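PDB 5ZB9: DNA damage response protein Rtt109, putative from Neosartorya fumigata, which probably transfers acetyl groups from acetyl-CoA to lysines of histone H3, in replication-linked nucleosome assembly and the DNA damage response. Local coordinates for residues G20-T24 with V59-E65; Q125-R129 with F407-G413; P130-L134 with L328-M334; R163-K167 with E216-F220; F300-M304 with V316-W320. One frame throughout, in Å; residues are numbered along the deposited sequence.

Contact 1: G20-T24 with V59-E65; sequences GVKVT and VSISPNE
With CG1 anti to its carbonyl carbon (chi1 -61°), Val-23 meets the CG2 methyl of Ile-61, itself anti to the carbonyl carbon, and the two methyls touch at 3.8 Å. They lie where an antiparallel strand pair of the central sheet runs out: strand 22-35 begins here and strand 50-61 ends. Thr-24 and Ser-60 form a hydrogen-bonded pair, with Thr-24 N donating to Ser-60 O at 2.7 Å and Ser-60 N to Thr-24 O at 2.9 Å. Both bonds are nearly straight. On the face of Val-23, Val-59 CG1 also packs against Val-23 CB, and Ile-115 of helix 111-127 and Leu-17 and Leu-103 of loops cover this side. Val-59 lies about 7 Å, side chain to side chain, from Leu-112, which binds CoA in another structure of this protein. Thr-24 and Ser-60 point to the other face, where Thr-24 OG1 bonds to Arg-465 and Ser-60 OG to Glu-70. Beyond the pair the strands diverge and water takes over: one molecule donates to Lys-22 O at 2.8 Å and accepts from Ser-62 N at 2.7 Å. Farther out, Lys-22 and Glu-65 form a salt bridge across the splayed end, their side chains crossing at about a right angle, although Glu-65 is poorly ordered; Lys-22 NZ lies 2.7 Å from Glu-65 OE2, on the syn side of the carboxylate and 17° out of its plane.

Contact 2: Q125-R129 with F407-G413; sequences QTHQR and FFWPDTG
Arg-129 NH2 is gripped by two oxygens, Thr-83 O and Thr-87 OG1, and the guanidinium so held is laid against Phe-407 of the facing loop. The group and the ring are nearly parallel, their planes 18° apart, with Phe-407 CE1 over one guanidinium face; the closest pair, Arg-129 NH1 and Phe-407 CD1, is 3.7 Å apart. A bend at chi3 (-77°) turns the end of the arginine, while its CD packs 3.7 Å from Phe-408 O. The segment 407-413 has no regular secondary structure and runs roughly counter to 125-129, covering the C-terminal end of helix 111-127 on its way to strand 417-419. At the helix end, Thr-126 faces the backbone of Gly-413, its OG1 3.5 Å from Gly-413 CA and hydrogen-bonded back to Phe-122 O. Thr-412 brings its CG2 methyl to 3.7 Å from Thr-126 CB. Between these two ends, the indole of Trp-409 approaches the edge of the His-127 imidazole, where Trp-409 NE1 and His-127 ND1 are 3.9 Å apart. The rings meet obliquely with planes at 81°, and both side chains touch Val-80 of strand 71-82, while Trp-409 NE1 makes a weak hydrogen bond to Glu-53.

Contact 3: P130-L134 with L328-M334; sequences PGVRL and LVNSVQM
Arg-133 reaches across to the loop 328-334 and presents its guanidinium edge to the backbone of that loop, while Leu-328 lies over one guanidinium face with its CD2 methyl. Within the plane of the group, Arg-133 NH2 donates to Val-332 O at 2.8 Å, with an N-H...O angle of 161°; the nitrogen also lies in the plane of that carbonyl. The extended start of the arginine (CG anti to the backbone N, chi1 -175°) and its bend at chi3 carry the group to this position. Val-332 closes a type I beta turn that starts at Val-329, so the bond is made to the turn's last carbonyl. Met-334 is folded at chi2 and chi3, and its CE methyl comes to 3.8 Å from Arg-133 NH1. Nearer the backbone, Leu-328 CD2 rests 3.7 Å from Gly-131 O and 3.8 Å from Arg-133 N. The contact ties the start of strand 133-140 to the loop that follows its antiparallel neighbour, strand 317-324. Arg-133 NE is bonded to Asn-324 OD1 in that neighbour, and this second grip would restrict rotation of the guanidinium. A buried positive group thus meets neutral oxygen acceptors at NE and NH2, which probably spread part of its charge through hydrogen bonding.

Contact 4: R163-K167 with E216-F220; sequences RGLIK and ETRGF
Phe-220 packs its ring against helix 162-177, meeting Arg-163 and, one turn on, Ile-166 and Lys-167. This is helix-to-loop packing: segment 216-220 is just leaving the short, weakly bonded helix 214-218. Ile-166 CD1 lies over one ring face, and the residue's CG2 methyl is 3.7 Å from Phe-220 CD1. The ring edge takes the aliphatic parts of the two charged residues: Arg-163 CG is 3.9 Å from Phe-220 CE1, and Lys-167 CG stands equally far from Phe-220 CD1. Outside this apolar layer lies a salt bridge. Arg-163, extended from CG to NE, crosses the extended Glu-216 side chain at about a right angle, and its NH1 donates to Glu-216 OE2 at 3.0 Å from above the carboxylate plane, 49° out of it. A longer, weak bond from NH2 goes to the same oxygen, while the guanidinium and carboxylate planes are turned 36° apart. Farther out, Asp-213 OD1 accepts from Glu-216 N, and Leu-207 of strand 202-208 touches the phenylalanine. Lys-167 lies next to Trp-168 and near Arg-171, which bind CoA in another structure of this protein; the contact thus packs against a helix that also carries CoA-binding residues, although no CoA is bound here. At its other end one water bridges the backbones, donating to Phe-220 O at 2.6 Å and to Lys-167 O at 3.0 Å.

Contact 5: F300-M304 with V316-W320; sequences FWEMM and VGFLW
Trp-301 is the first residue of the helical segment to meet the strand, and it does so with the far rim of its indole. Phe-300, just before it, has its CD2 over the centre of one indole face. With CG anti to the carbonyl carbon (chi1 -66°), the Trp-301 side chain extends toward Trp-320, which comes from the opposite direction, and their CH2 atoms meet at 3.8 Å. Trp-301 CH2 arrives at the edge of the Trp-320 ring, near its plane, and the six-membered rings are inclined at 66°. Trp-301 CZ3 also touches Phe-318 CD2 at 4.1 Å, obliquely, with planes at 47°. One turn later, Met-304 points toward the strand and, bent at chi2 and chi3, brings its CE methyl to the edge of the Phe-318 ring, 3.6 Å from CZ. The same methyl lies 4.4 Å from Val-316 CG1. Phe-318 and Trp-320, on alternate positions of the strand, face the helix, as does Val-316 just before it; the helix axis stays 12.5 Å away, a gap bridged by large side chains. Beyond them, Trp-320 NE1 is hydrogen-bonded to the acetyl oxygen of the acetylated lysine at position 264, and Tyr-239 meets its ring edge-to-face. The arrangement is an aromatic cluster packing a helix on one face of the central sheet of this acetyltransferase, with an acetylated lysine held at its border.

Contacts 1, 3 and 5 reach one mixed sheet, while contacts 2 and 4 involve helices 111-127 and 162-177. Contact 1 comes first in the chain, on strands 22-35 and 50-61; contacts 3 and 5 reach the neighbouring strands 133-140 and 317-324. The centres of contacts 1 and 3 are about 41 Å apart, on opposite sides of the chain's centre. Contact 2 closes the longest loop, with contacts 3, 4 and 5 nested inside it, and touches contact 3 where Gln-128 packs on Leu-134. Contacts 4 and 5, with centres about 13 Å apart, touch through Ile-166 CD1 and Gly-317. Together they bring segments distant in sequence into one fold, with contacts 1 and 4 near CoA-binding residues.

Contact 1: G20-T24 with V59-E65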
# COMPACT_ATOMS: atom_id res chain seq x y z
N GLY A 20 -17.02 -2.36 -22.35
CA GLY A 20 -17.66 -1.09 -22.64
C GLY A 20 -17.40 -0.00 -21.63
O GLY A 20 -17.76 1.15 -21.85
N VAL A 21 -16.78 -0.35 -20.50
CA VAL A 21 -16.38 0.68 -19.55
C VAL A 21 -15.14 1.39 -20.09
O VAL A 21 -14.11 0.76 -20.34
CB VAL A 21 -16.08 0.10 -18.16
CG1 VAL A 21 -15.57 1.19 -17.24
CG2 VAL A 21 -17.32 -0.54 -17.57
N LYS A 22 -15.26 2.70 -20.28
CA LYS A 22 -14.16 3.48 -20.82
C LYS A 22 -13.62 4.46 -19.80
O LYS A 22 -14.36 5.29 -19.28
CB LYS A 22 -14.60 4.23 -22.08
CG LYS A 22 -15.13 3.31 -23.17
CD LYS A 22 -15.62 4.09 -24.38
CE LYS A 22 -16.07 3.15 -25.48
NZ LYS A 22 -16.45 3.90 -26.71
N VAL A 23 -12.33 4.37 -19.51
CA VAL A 23 -11.69 5.34 -18.63
C VAL A 23 -10.37 5.79 -19.23
O VAL A 23 -9.86 5.17 -20.16
CB VAL A 23 -11.44 4.77 -17.22
CG1 VAL A 23 -12.76 4.37 -16.56
CG2 VAL A 23 -10.49 3.58 -17.30
N THR A 24 -9.82 6.87 -18.69
CA THR A 24 -8.51 7.34 -19.10
C THR A 24 -7.58 7.26 -17.90
O THR A 24 -7.98 7.61 -16.79
CB THR A 24 -8.56 8.79 -19.62
OG1 THR A 24 -9.44 8.85 -20.75
CG2 THR A 24 -7.18 9.29 -20.02
N VAL A 59 -7.34 8.29 -12.47
CA VAL A 59 -8.27 7.68 -13.41
C VAL A 59 -9.42 8.64 -13.65
O VAL A 59 -10.00 9.17 -12.72
CB VAL A 59 -8.81 6.34 -12.89
CG1 VAL A 59 -9.72 5.69 -13.93
CG2 VAL A 59 -7.65 5.41 -12.54
N SER A 60 -9.72 8.88 -14.92
CA SER A 60 -10.78 9.81 -15.27
C SER A 60 -11.72 9.19 -16.28
O SER A 60 -11.42 8.17 -16.90
CB SER A 60 -10.20 11.12 -15.82
OG SER A 60 -9.29 10.86 -16.87
N ILE A 61 -12.89 9.80 -16.40
CA ILE A 61 -13.86 9.43 -17.41
C ILE A 61 -14.24 10.65 -18.23
O ILE A 61 -14.08 11.78 -17.78
CB ILE A 61 -15.11 8.83 -16.77
CG1 ILE A 61 -15.72 9.83 -15.78
CG2 ILE A 61 -14.77 7.52 -16.08
CD1 ILE A 61 -17.06 9.41 -15.26
N SER A 62 -14.75 10.41 -19.43
CA SER A 62 -15.30 11.47 -20.27
C SER A 62 -16.82 11.41 -20.25
O SER A 62 -17.41 10.50 -20.83
CB SER A 62 -14.78 11.35 -21.71
OG SER A 62 -13.36 11.37 -21.77
N PRO A 63 -17.47 12.38 -19.57
CA PRO A 63 -18.94 12.40 -19.49
C PRO A 63 -19.60 12.43 -20.87
O PRO A 63 -20.72 11.94 -21.04
CB PRO A 63 -19.23 13.69 -18.71
CG PRO A 63 -17.97 14.01 -18.00
CD PRO A 63 -16.86 13.53 -18.89
N ASN A 64 -18.90 13.00 -21.85
CA ASN A 64 -19.31 12.91 -23.24
C ASN A 64 -18.13 12.54 -24.12
O ASN A 64 -17.12 13.25 -24.16
CB ASN A 64 -19.93 14.21 -23.72
CG ASN A 64 -21.16 14.60 -22.93
OD1 ASN A 64 -22.20 13.95 -23.03
ND2 ASN A 64 -21.04 15.66 -22.13
N GLU A 65 -18.25 11.41 -24.82
CA GLU A 65 -17.19 10.94 -25.70
C GLU A 65 -16.99 11.91 -26.87
O GLU A 65 -17.89 12.69 -27.20
CB GLU A 65 -17.51 9.53 -26.21
CG GLU A 65 -16.28 8.69 -26.56
CD GLU A 65 -16.62 7.23 -26.83
OE1 GLU A 65 -17.82 6.88 -26.79
OE2 GLU A 65 -15.69 6.44 -27.07
O HOH W 1 -14.73 7.84 -20.27
O HOH W 2 -12.17 8.30 -21.10

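Contact 2: Q125-R129 with F407-G413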
# COMPACT_ATOMS: atom_id res chain seq x y z
N GLN A 125 3.91 -7.35 -10.08
CA GLN A 125 4.52 -8.05 -11.22
C GLN A 125 5.82 -7.41 -11.65
O GLN A 125 6.77 -8.11 -12.00
CB GLN A 125 3.56 -8.10 -12.41
CG GLN A 125 2.24 -8.83 -12.13
CD GLN A 125 1.22 -8.66 -13.25
OE1 GLN A 125 1.59 -8.43 -14.41
NE2 GLN A 125 -0.06 -8.77 -12.91
N THR A 126 5.88 -6.09 -11.62
CA THR A 126 7.02 -5.37 -12.19
C THR A 126 8.11 -5.02 -11.18
O THR A 126 9.14 -4.48 -11.56
CB THR A 126 6.57 -4.05 -12.86
OG1 THR A 126 5.98 -3.19 -11.88
CG2 THR A 126 5.55 -4.32 -13.95
N HIS A 127 7.89 -5.31 -9.90
CA HIS A 127 8.90 -4.96 -8.90
C HIS A 127 9.35 -6.18 -8.13
O HIS A 127 10.27 -6.11 -7.31
CB HIS A 127 8.36 -3.89 -7.95
CG HIS A 127 8.17 -2.57 -8.62
ND1 HIS A 127 9.11 -1.56 -8.58
CD2 HIS A 127 7.17 -2.12 -9.41
CE1 HIS A 127 8.68 -0.53 -9.29
NE2 HIS A 127 7.51 -0.84 -9.81
N GLN A 128 8.70 -7.30 -8.41
CA GLN A 128 9.12 -8.59 -7.90
C GLN A 128 10.55 -8.91 -8.34
O GLN A 128 10.85 -8.93 -9.53
CB GLN A 128 8.16 -9.67 -8.39
CG GLN A 128 8.47 -11.06 -7.89
CD GLN A 128 8.34 -11.16 -6.39
OE1 GLN A 128 9.32 -11.00 -5.66
NE2 GLN A 128 7.12 -11.42 -5.92
N ARG A 129 11.44 -9.15 -7.39
CA ARG A 129 12.80 -9.57 -7.69
C ARG A 129 12.97 -11.04 -7.34
O ARG A 129 12.36 -11.51 -6.38
CB ARG A 129 13.82 -8.74 -6.91
CG ARG A 129 14.06 -7.35 -7.47
CD ARG A 129 15.06 -6.62 -6.60
NE ARG A 129 14.45 -6.13 -5.37
CZ ARG A 129 15.11 -5.94 -4.23
NH1 ARG A 129 16.40 -6.21 -4.15
NH2 ARG A 129 14.46 -5.48 -3.17
N PHE A 407 22.03 -2.24 -4.79
CA PHE A 407 21.48 -3.38 -5.52
C PHE A 407 20.74 -2.97 -6.81
O PHE A 407 20.54 -1.78 -7.06
CB PHE A 407 20.52 -4.15 -4.61
CG PHE A 407 19.44 -3.28 -4.02
CD1 PHE A 407 18.25 -3.06 -4.70
CD2 PHE A 407 19.63 -2.66 -2.79
CE1 PHE A 407 17.27 -2.24 -4.18
CE2 PHE A 407 18.66 -1.84 -2.26
CZ PHE A 407 17.47 -1.63 -2.95
N PHE A 408 20.32 -3.95 -7.61
CA PHE A 408 19.69 -3.66 -8.89
C PHE A 408 18.17 -3.49 -8.79
O PHE A 408 17.44 -4.38 -8.35
CB PHE A 408 20.01 -4.76 -9.91
CG PHE A 408 19.42 -4.50 -11.28
CD1 PHE A 408 19.81 -3.39 -12.02
CD2 PHE A 408 18.48 -5.37 -11.83
CE1 PHE A 408 19.27 -3.15 -13.27
CE2 PHE A 408 17.94 -5.13 -13.08
CZ PHE A 408 18.34 -4.02 -13.81
N TRP A 409 17.70 -2.32 -9.22
CA TRP A 409 16.29 -1.98 -9.19
C TRP A 409 15.72 -1.95 -10.61
O TRP A 409 15.89 -0.96 -11.33
CB TRP A 409 16.08 -0.64 -8.50
CG TRP A 409 14.65 -0.25 -8.28
CD1 TRP A 409 13.68 -0.08 -9.24
CD2 TRP A 409 14.03 0.07 -7.03
NE1 TRP A 409 12.50 0.30 -8.65
CE2 TRP A 409 12.68 0.40 -7.30
CE3 TRP A 409 14.48 0.09 -5.71
CZ2 TRP A 409 11.78 0.75 -6.29
CZ3 TRP A 409 13.58 0.44 -4.70
CH2 TRP A 409 12.25 0.77 -5.00
N PRO A 410 15.04 -3.03 -11.02
CA PRO A 410 14.47 -3.14 -12.37
C PRO A 410 13.40 -2.08 -12.64
O PRO A 410 12.48 -1.91 -11.83
CB PRO A 410 13.84 -4.55 -12.37
CG PRO A 410 14.48 -5.28 -11.22
CD PRO A 410 14.75 -4.22 -10.19
N ASP A 411 13.52 -1.38 -13.76
CA ASP A 411 12.51 -0.38 -14.11
C ASP A 411 11.65 -0.84 -15.29
O ASP A 411 11.91 -0.53 -16.45
CB ASP A 411 13.17 0.98 -14.39
CG ASP A 411 14.14 0.94 -15.56
OD1 ASP A 411 14.65 -0.15 -15.88
OD2 ASP A 411 14.39 2.02 -16.14
N THR A 412 10.60 -1.59 -14.96
CA THR A 412 9.66 -2.06 -15.97
C THR A 412 8.23 -1.59 -15.69
O THR A 412 7.36 -1.66 -16.57
CB THR A 412 9.67 -3.60 -16.07
OG1 THR A 412 8.48 -4.04 -16.73
CG2 THR A 412 9.75 -4.22 -14.69
N GLY A 413 8.00 -1.11 -14.47
CA GLY A 413 6.69 -0.59 -14.11
C GLY A 413 6.68 0.91 -13.94
O GLY A 413 6.00 1.44 -13.06

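Contact 3: P130-L134 with L328-M334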
# COMPACT_ATOMS: atom_id res chain seq x y z
N PRO A 130 13.78 -11.77 -8.12
CA PRO A 130 14.04 -13.19 -7.87
C PRO A 130 14.67 -13.44 -6.50
O PRO A 130 15.66 -12.81 -6.15
CB PRO A 130 15.03 -13.57 -8.98
CG PRO A 130 14.80 -12.56 -10.05
CD PRO A 130 14.44 -11.29 -9.34
N GLY A 131 14.07 -14.35 -5.73
CA GLY A 131 14.58 -14.69 -4.42
C GLY A 131 14.36 -13.66 -3.32
O GLY A 131 14.71 -13.91 -2.17
N VAL A 132 13.77 -12.52 -3.65
CA VAL A 132 13.55 -11.46 -2.66
C VAL A 132 12.08 -11.35 -2.23
O VAL A 132 11.19 -11.15 -3.06
CB VAL A 132 14.00 -10.10 -3.20
CG1 VAL A 132 13.67 -8.99 -2.19
CG2 VAL A 132 15.49 -10.13 -3.51
N ARG A 133 11.85 -11.50 -0.93
CA ARG A 133 10.52 -11.33 -0.36
C ARG A 133 9.89 -9.98 -0.74
O ARG A 133 10.57 -8.95 -0.73
CB ARG A 133 10.59 -11.47 1.17
CG ARG A 133 9.24 -11.44 1.87
CD ARG A 133 9.36 -11.84 3.33
NE ARG A 133 9.41 -13.29 3.49
CZ ARG A 133 10.38 -13.94 4.13
NH1 ARG A 133 11.38 -13.27 4.68
NH2 ARG A 133 10.34 -15.26 4.23
N LEU A 134 8.61 -10.01 -1.10
CA LEU A 134 7.88 -8.79 -1.44
C LEU A 134 6.62 -8.64 -0.57
O LEU A 134 5.89 -9.60 -0.33
CB LEU A 134 7.49 -8.78 -2.92
CG LEU A 134 6.81 -7.50 -3.42
CD1 LEU A 134 7.23 -7.22 -4.85
CD2 LEU A 134 5.28 -7.56 -3.32
N LEU A 328 11.87 -19.66 -1.81
CA LEU A 328 11.65 -19.02 -0.52
C LEU A 328 10.31 -19.49 0.04
O LEU A 328 9.29 -19.46 -0.66
CB LEU A 328 11.67 -17.49 -0.67
CG LEU A 328 12.27 -16.63 0.45
CD1 LEU A 328 13.74 -16.98 0.68
CD2 LEU A 328 12.11 -15.15 0.13
N VAL A 329 10.33 -19.96 1.28
CA VAL A 329 9.10 -20.34 1.98
C VAL A 329 8.91 -19.39 3.16
O VAL A 329 9.83 -18.64 3.50
CB VAL A 329 9.14 -21.80 2.48
CG1 VAL A 329 9.17 -22.76 1.31
CG2 VAL A 329 10.34 -22.01 3.39
N ASN A 330 7.73 -19.42 3.77
CA ASN A 330 7.44 -18.49 4.87
C ASN A 330 8.14 -18.86 6.19
O ASN A 330 7.99 -18.15 7.18
CB ASN A 330 5.93 -18.38 5.08
CG ASN A 330 5.32 -19.65 5.65
OD1 ASN A 330 5.82 -20.75 5.42
ND2 ASN A 330 4.23 -19.50 6.38
N SER A 331 8.90 -19.95 6.19
CA SER A 331 9.65 -20.36 7.38
C SER A 331 11.07 -19.78 7.37
O SER A 331 11.74 -19.72 8.41
CB SER A 331 9.71 -21.89 7.48
OG SER A 331 10.66 -22.44 6.58
N VAL A 332 11.54 -19.36 6.19
CA VAL A 332 12.83 -18.71 6.06
C VAL A 332 12.77 -17.30 6.65
O VAL A 332 12.11 -16.42 6.10
CB VAL A 332 13.29 -18.62 4.59
CG1 VAL A 332 14.63 -17.91 4.49
CG2 VAL A 332 13.37 -20.01 3.97
N GLN A 333 13.46 -17.09 7.77
CA GLN A 333 13.46 -15.80 8.45
C GLN A 333 14.13 -14.73 7.58
O GLN A 333 15.05 -15.02 6.82
CB GLN A 333 14.16 -15.90 9.81
CG GLN A 333 14.15 -14.60 10.61
CD GLN A 333 14.35 -14.81 12.10
OE1 GLN A 333 13.39 -14.84 12.87
NE2 GLN A 333 15.61 -14.94 12.52
N MET A 334 13.63 -13.50 7.69
CA MET A 334 14.22 -12.33 7.04
C MET A 334 15.70 -12.20 7.42
O MET A 334 16.09 -12.55 8.53
CB MET A 334 13.45 -11.06 7.43
CG MET A 334 14.03 -9.74 6.91
SD MET A 334 14.24 -9.63 5.12
CE MET A 334 12.55 -9.63 4.53

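Contact 4: R163-K167 with E216-F220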
# COMPACT_ATOMS: atom_id res chain seq x y z
N ARG A 163 -14.84 0.42 9.48
CA ARG A 163 -15.08 -1.00 9.30
C ARG A 163 -15.30 -1.34 7.83
O ARG A 163 -14.82 -2.36 7.35
CB ARG A 163 -16.27 -1.47 10.13
CG ARG A 163 -15.98 -1.52 11.62
CD ARG A 163 -17.21 -1.91 12.44
NE ARG A 163 -16.97 -1.71 13.86
CZ ARG A 163 -16.58 -2.67 14.70
NH1 ARG A 163 -16.39 -3.91 14.25
NH2 ARG A 163 -16.38 -2.40 15.99
N GLY A 164 -16.01 -0.47 7.12
CA GLY A 164 -16.24 -0.68 5.70
C GLY A 164 -14.97 -0.60 4.89
O GLY A 164 -14.78 -1.37 3.94
N LEU A 165 -14.09 0.33 5.26
CA LEU A 165 -12.82 0.49 4.55
C LEU A 165 -11.88 -0.70 4.76
O LEU A 165 -11.22 -1.15 3.82
CB LEU A 165 -12.12 1.77 4.99
CG LEU A 165 -12.40 2.94 4.05
CD1 LEU A 165 -11.86 4.24 4.63
CD2 LEU A 165 -11.81 2.66 2.68
N ILE A 166 -11.84 -1.21 5.98
CA ILE A 166 -11.04 -2.40 6.26
C ILE A 166 -11.53 -3.60 5.43
O ILE A 166 -10.72 -4.30 4.82
CB ILE A 166 -11.04 -2.73 7.76
CG1 ILE A 166 -10.41 -1.59 8.56
CG2 ILE A 166 -10.29 -4.03 8.04
CD1 ILE A 166 -10.69 -1.64 10.06
N LYS A 167 -12.84 -3.83 5.37
CA LYS A 167 -13.35 -4.93 4.55
C LYS A 167 -13.07 -4.68 3.08
O LYS A 167 -12.76 -5.62 2.34
CB LYS A 167 -14.85 -5.13 4.77
CG LYS A 167 -15.19 -5.66 6.14
CD LYS A 167 -16.70 -5.79 6.33
CE LYS A 167 -17.02 -5.98 7.81
NZ LYS A 167 -18.47 -6.21 8.08
N GLU A 216 -13.71 -11.23 16.32
CA GLU A 216 -14.26 -10.08 15.61
C GLU A 216 -13.40 -9.71 14.38
O GLU A 216 -13.94 -9.33 13.34
CB GLU A 216 -14.39 -8.88 16.56
CG GLU A 216 -14.92 -7.62 15.88
CD GLU A 216 -15.27 -6.51 16.86
OE1 GLU A 216 -14.57 -6.35 17.89
OE2 GLU A 216 -16.25 -5.78 16.59
N THR A 217 -12.09 -9.84 14.50
CA THR A 217 -11.18 -9.53 13.39
C THR A 217 -11.44 -10.40 12.16
O THR A 217 -11.28 -9.95 11.03
CB THR A 217 -9.71 -9.70 13.81
OG1 THR A 217 -9.43 -8.83 14.92
CG2 THR A 217 -8.78 -9.35 12.68
N ARG A 218 -11.87 -11.65 12.36
CA ARG A 218 -12.19 -12.52 11.23
C ARG A 218 -13.41 -11.99 10.47
O ARG A 218 -13.63 -12.33 9.30
CB ARG A 218 -12.44 -13.96 11.68
CG ARG A 218 -11.20 -14.66 12.22
CD ARG A 218 -11.50 -16.08 12.71
NE ARG A 218 -11.82 -16.99 11.61
CZ ARG A 218 -13.06 -17.39 11.31
NH1 ARG A 218 -14.09 -16.97 12.03
NH2 ARG A 218 -13.26 -18.21 10.29
N GLY A 219 -14.19 -11.14 11.13
CA GLY A 219 -15.31 -10.49 10.47
C GLY A 219 -14.87 -9.62 9.31
O GLY A 219 -15.66 -9.31 8.42
N PHE A 220 -13.60 -9.21 9.30
CA PHE A 220 -13.10 -8.35 8.25
C PHE A 220 -12.60 -9.15 7.05
O PHE A 220 -12.48 -8.60 5.95
CB PHE A 220 -11.98 -7.44 8.77
CG PHE A 220 -12.42 -6.49 9.85
CD1 PHE A 220 -13.30 -5.45 9.55
CD2 PHE A 220 -11.96 -6.62 11.15
CE1 PHE A 220 -13.72 -4.57 10.55
CE2 PHE A 220 -12.37 -5.75 12.14
CZ PHE A 220 -13.26 -4.72 11.84
O HOH W 3 -13.06 -8.37 3.38

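Contact 5: F300-M304 with V316-W320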
# COMPACT_ATOMS: atom_id res chain seq x y z
N PHE A 300 2.85 -3.17 22.43
CA PHE A 300 2.66 -2.10 21.45
C PHE A 300 1.28 -2.20 20.78
O PHE A 300 0.57 -1.20 20.70
CB PHE A 300 3.78 -2.14 20.40
CG PHE A 300 3.60 -1.17 19.26
CD1 PHE A 300 4.00 0.15 19.38
CD2 PHE A 300 3.02 -1.58 18.06
CE1 PHE A 300 3.82 1.05 18.33
CE2 PHE A 300 2.85 -0.69 17.01
CZ PHE A 300 3.25 0.62 17.15
N TRP A 301 0.90 -3.39 20.32
CA TRP A 301 -0.40 -3.55 19.66
C TRP A 301 -1.55 -3.33 20.65
O TRP A 301 -2.60 -2.79 20.29
CB TRP A 301 -0.54 -4.92 18.99
CG TRP A 301 0.40 -5.14 17.84
CD1 TRP A 301 1.34 -6.11 17.72
CD2 TRP A 301 0.50 -4.34 16.64
NE1 TRP A 301 2.02 -5.98 16.53
CE2 TRP A 301 1.53 -4.90 15.85
CE3 TRP A 301 -0.18 -3.21 16.16
CZ2 TRP A 301 1.90 -4.38 14.61
CZ3 TRP A 301 0.19 -2.69 14.93
CH2 TRP A 301 1.22 -3.27 14.17
N GLU A 302 -1.35 -3.74 21.90
CA GLU A 302 -2.38 -3.53 22.91
C GLU A 302 -2.57 -2.05 23.16
O GLU A 302 -3.70 -1.56 23.19
CB GLU A 302 -2.03 -4.22 24.22
CG GLU A 302 -3.17 -4.16 25.22
CD GLU A 302 -2.72 -4.38 26.66
OE1 GLU A 302 -1.55 -4.78 26.87
OE2 GLU A 302 -3.55 -4.13 27.57
N MET A 303 -1.47 -1.33 23.32
CA MET A 303 -1.56 0.09 23.63
C MET A 303 -1.96 0.92 22.41
O MET A 303 -2.44 2.05 22.55
CB MET A 303 -0.24 0.59 24.21
CG MET A 303 0.08 0.00 25.59
SD MET A 303 -1.15 0.44 26.84
CE MET A 303 -2.01 -1.12 27.03
N MET A 304 -1.78 0.37 21.21
CA MET A 304 -2.28 1.03 20.00
C MET A 304 -3.78 1.24 20.11
O MET A 304 -4.30 2.28 19.72
CB MET A 304 -1.97 0.22 18.74
CG MET A 304 -0.91 0.84 17.82
SD MET A 304 -1.28 2.52 17.28
CE MET A 304 -2.56 2.25 16.07
N VAL A 316 -8.68 1.46 13.00
CA VAL A 316 -7.80 1.38 11.85
C VAL A 316 -7.33 -0.06 11.71
O VAL A 316 -7.08 -0.75 12.70
CB VAL A 316 -6.59 2.36 11.96
CG1 VAL A 316 -6.06 2.40 13.37
CG2 VAL A 316 -5.49 1.99 10.99
N GLY A 317 -7.28 -0.54 10.47
CA GLY A 317 -6.76 -1.87 10.22
C GLY A 317 -5.40 -1.78 9.57
O GLY A 317 -5.17 -0.93 8.71
N PHE A 318 -4.49 -2.67 9.96
CA PHE A 318 -3.19 -2.73 9.34
C PHE A 318 -3.06 -4.03 8.57
O PHE A 318 -3.30 -5.11 9.11
CB PHE A 318 -2.08 -2.60 10.38
CG PHE A 318 -2.18 -1.35 11.20
CD1 PHE A 318 -1.74 -0.14 10.70
CD2 PHE A 318 -2.75 -1.38 12.46
CE1 PHE A 318 -1.85 1.01 11.44
CE2 PHE A 318 -2.85 -0.22 13.22
CZ PHE A 318 -2.40 0.98 12.70
N LEU A 319 -2.69 -3.91 7.30
CA LEU A 319 -2.67 -5.06 6.41
C LEU A 319 -1.28 -5.31 5.81
O LEU A 319 -0.62 -4.38 5.32
CB LEU A 319 -3.70 -4.85 5.31
CG LEU A 319 -3.98 -6.02 4.40
CD1 LEU A 319 -4.60 -7.12 5.23
CD2 LEU A 319 -4.96 -5.60 3.33
N TRP A 320 -0.83 -6.56 5.85
CA TRP A 320 0.41 -6.95 5.19
C TRP A 320 0.14 -8.18 4.35
O TRP A 320 -0.26 -9.22 4.87
CB TRP A 320 1.53 -7.23 6.21
CG TRP A 320 1.70 -6.13 7.20
CD1 TRP A 320 2.47 -5.01 7.07
CD2 TRP A 320 1.08 -6.04 8.49
NE1 TRP A 320 2.37 -4.23 8.19
CE2 TRP A 320 1.52 -4.84 9.08
CE3 TRP A 320 0.19 -6.85 9.20
CZ2 TRP A 320 1.10 -4.42 10.35
CZ3 TRP A 320 -0.22 -6.44 10.46
CH2 TRP A 320 0.23 -5.24 11.02